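Local coordinates for p800 reaction center core protein (Heliobacterium modesticaldum, PDB 5V8K) that forms the homodimeric core of a photosynthetic reaction center, binding bacteriochlorophyll g pigments and a 4Fe-4S cluster for light-driven electron transfer, at residues V400-K404 against V405-T409. Numbering follows the deposited sequence.
With GBF (Bacteriochlorophyll g), chain T.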
# COMPACT_ATOMS: atom_id res chain seq x y z
N VAL A 400 -12.64 -25.03 2.67
CA VAL A 400 -12.99 -26.45 2.68
C VAL A 400 -14.00 -26.77 3.78
O VAL A 400 -14.96 -27.51 3.54
CB VAL A 400 -11.72 -27.29 2.82
CG1 VAL A 400 -12.07 -28.77 2.98
CG2 VAL A 400 -10.80 -27.07 1.63
N PHE A 401 -13.79 -26.25 5.00
CA PHE A 401 -14.51 -26.75 6.18
C PHE A 401 -15.41 -25.73 6.89
O PHE A 401 -16.24 -26.15 7.71
CB PHE A 401 -13.51 -27.30 7.21
CG PHE A 401 -12.88 -28.60 6.81
CD1 PHE A 401 -13.66 -29.70 6.44
CD2 PHE A 401 -11.51 -28.74 6.81
CE1 PHE A 401 -13.08 -30.92 6.08
CE2 PHE A 401 -10.91 -29.94 6.44
CZ PHE A 401 -11.69 -31.04 6.06
N PHE A 402 -15.30 -24.44 6.59
CA PHE A 402 -16.10 -23.40 7.23
C PHE A 402 -17.18 -22.79 6.34
O PHE A 402 -17.80 -21.79 6.74
CB PHE A 402 -15.19 -22.27 7.73
CG PHE A 402 -14.38 -22.60 8.96
CD1 PHE A 402 -13.58 -23.73 9.02
CD2 PHE A 402 -14.35 -21.71 10.03
CE1 PHE A 402 -12.82 -23.99 10.15
CE2 PHE A 402 -13.58 -21.97 11.14
CZ PHE A 402 -12.81 -23.10 11.20
N SER A 403 -17.42 -23.31 5.14
CA SER A 403 -18.21 -22.56 4.17
C SER A 403 -19.70 -22.86 4.25
O SER A 403 -20.50 -22.12 3.66
CB SER A 403 -17.68 -22.84 2.76
OG SER A 403 -16.47 -22.12 2.56
N LYS A 404 -20.11 -23.85 5.02
CA LYS A 404 -21.52 -24.10 5.29
C LYS A 404 -21.89 -23.68 6.71
O LYS A 404 -22.78 -22.84 6.90
CB LYS A 404 -21.81 -25.58 5.08
CG LYS A 404 -23.24 -25.99 5.37
CD LYS A 404 -24.17 -25.48 4.33
CE LYS A 404 -25.48 -26.29 4.37
NZ LYS A 404 -26.36 -25.85 3.27
N VAL A 405 -21.24 -24.26 7.72
CA VAL A 405 -21.41 -23.81 9.10
C VAL A 405 -20.04 -23.69 9.74
O VAL A 405 -19.04 -24.25 9.27
CB VAL A 405 -22.33 -24.73 9.93
CG1 VAL A 405 -23.72 -24.82 9.31
CG2 VAL A 405 -21.76 -26.11 10.06
N SER A 406 -19.97 -22.87 10.77
CA SER A 406 -18.75 -22.65 11.51
C SER A 406 -19.10 -22.33 12.94
O SER A 406 -20.29 -22.10 13.26
CB SER A 406 -17.91 -21.53 10.89
OG SER A 406 -18.51 -20.28 11.17
N PRO A 407 -18.14 -22.31 13.85
CA PRO A 407 -18.45 -21.88 15.21
C PRO A 407 -19.03 -20.47 15.24
O PRO A 407 -19.86 -20.17 16.10
CB PRO A 407 -17.10 -21.97 15.94
CG PRO A 407 -16.27 -22.87 15.09
CD PRO A 407 -16.74 -22.76 13.71
N TRP A 408 -18.67 -19.63 14.27
CA TRP A 408 -19.18 -18.26 14.23
C TRP A 408 -20.67 -18.23 13.86
O TRP A 408 -21.45 -17.55 14.53
CB TRP A 408 -18.33 -17.43 13.26
CG TRP A 408 -18.68 -16.00 13.25
CD1 TRP A 408 -18.15 -15.00 14.03
CD2 TRP A 408 -19.67 -15.39 12.43
NE1 TRP A 408 -18.76 -13.80 13.73
CE2 TRP A 408 -19.69 -14.01 12.75
CE3 TRP A 408 -20.57 -15.87 11.45
CZ2 TRP A 408 -20.57 -13.12 12.16
CZ3 TRP A 408 -21.44 -14.98 10.85
CH2 TRP A 408 -21.45 -13.63 11.21
N THR A 409 -21.09 -19.00 12.84
CA THR A 409 -22.51 -19.00 12.46
C THR A 409 -23.37 -19.55 13.57
O THR A 409 -24.50 -19.11 13.79
CB THR A 409 -22.76 -19.80 11.16
OG1 THR A 409 -22.42 -21.19 11.34
CG2 THR A 409 -21.99 -19.25 9.98
MG GBF T . -6.01 -31.35 -1.85
CHA GBF T . -8.90 -33.28 -2.34
CHB GBF T . -7.80 -29.24 -0.04
CHC GBF T . -2.97 -30.02 -1.04
CHD GBF T . -4.26 -33.87 -3.79
NA GBF T . -7.91 -31.27 -1.30
C1A GBF T . -8.97 -32.06 -1.49
C2A GBF T . -10.22 -31.81 -0.72
C3A GBF T . -9.95 -30.32 -0.48
C4A GBF T . -8.46 -30.27 -0.62
CMA GBF T . -10.60 -29.40 -1.51
CAA GBF T . -10.34 -32.72 0.53
CBA GBF T . -9.32 -32.42 1.62
CGA GBF T . -9.61 -33.31 2.81
O1A GBF T . -10.74 -33.38 3.27
O2A GBF T . -8.49 -33.53 3.71
NB GBF T . -5.44 -29.90 -0.52
C1B GBF T . -6.32 -29.02 0.01
C2B GBF T . -5.61 -28.08 0.72
C3B GBF T . -4.27 -28.31 0.45
C4B GBF T . -4.20 -29.40 -0.45
CMB GBF T . -6.20 -27.02 1.62
CAB GBF T . -3.24 -27.49 1.10
CBB GBF T . -1.96 -27.73 1.21
NC GBF T . -4.08 -31.87 -2.31
C1C GBF T . -2.99 -31.20 -1.94
C2C GBF T . -1.61 -31.49 -2.42
C3C GBF T . -2.14 -32.64 -3.14
C4C GBF T . -3.52 -32.81 -3.10
CMC GBF T . -1.18 -30.39 -3.42
CAC GBF T . -1.24 -33.52 -3.91
CBC GBF T . 0.25 -33.28 -3.91
ND GBF T . -6.33 -33.10 -2.80
C1D GBF T . -5.71 -34.00 -3.56
C2D GBF T . -6.52 -35.23 -4.24
C3D GBF T . -7.70 -34.78 -3.64
C4D GBF T . -7.64 -33.59 -2.85
CMD GBF T . -6.17 -36.39 -5.10
CAD GBF T . -9.09 -35.30 -3.52
OBD GBF T . -9.72 -36.20 -4.16
CBD GBF T . -9.91 -34.26 -2.79
CGD GBF T . -10.91 -33.55 -3.65
O1D GBF T . -10.65 -32.53 -4.27
O2D GBF T . -12.24 -34.05 -3.81
CED GBF T . -12.74 -34.04 -5.14
C1 GBF T . -8.62 -33.92 5.07
C2 GBF T . -7.40 -33.38 5.77
C3 GBF T . -6.21 -34.00 5.70
C4 GBF T . -6.03 -35.27 4.93
C5 GBF T . -5.02 -33.39 6.41
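At Phe402 a chi1 of -74° swings CG away from the carbonyl carbon and lays the ring against Ser406 and Pro407. Ser406 meets it with its CB, while a chi1 of 74° turns OG back over the start of the next helix, which it caps. Phe402 CD2 lies 3.7 Å from Ser406 CB. Phe402 CE2 lies 4.1 Å from Pro407 CD, and the two side chains cross at about a right angle. Ser406 is the N-cap of helix 407-411. Its OG takes two weak bonds, from Thr409 N at 3.3 Å and from Trp408 N at 3.2 Å; the first is the straighter, at 162°. Ser406 OG is also hydrogen-bonded to Glu548 OE1 of the second subunit, which ties the cap to the dimer interface. At the other end of the turn, Val400 CG2 packs on bacteriochlorophyll g CMA at 3.9 Å, and Phe401 CZ comes to 3.8 Å from pigment O1A. Gln314 NE2, on helix 311-344, hydrogen-bonds both Phe401 O and Val405 O and so bridges the turn. The segment joins the end of helix 376-401, predicted to be transmembrane, to short helix 407-411. Helix 311-344 packs on Phe402 and Pro407, helix 258-291 on Val400 and Lys404, and the second subunit on Phe402, Pro407 and Trp408.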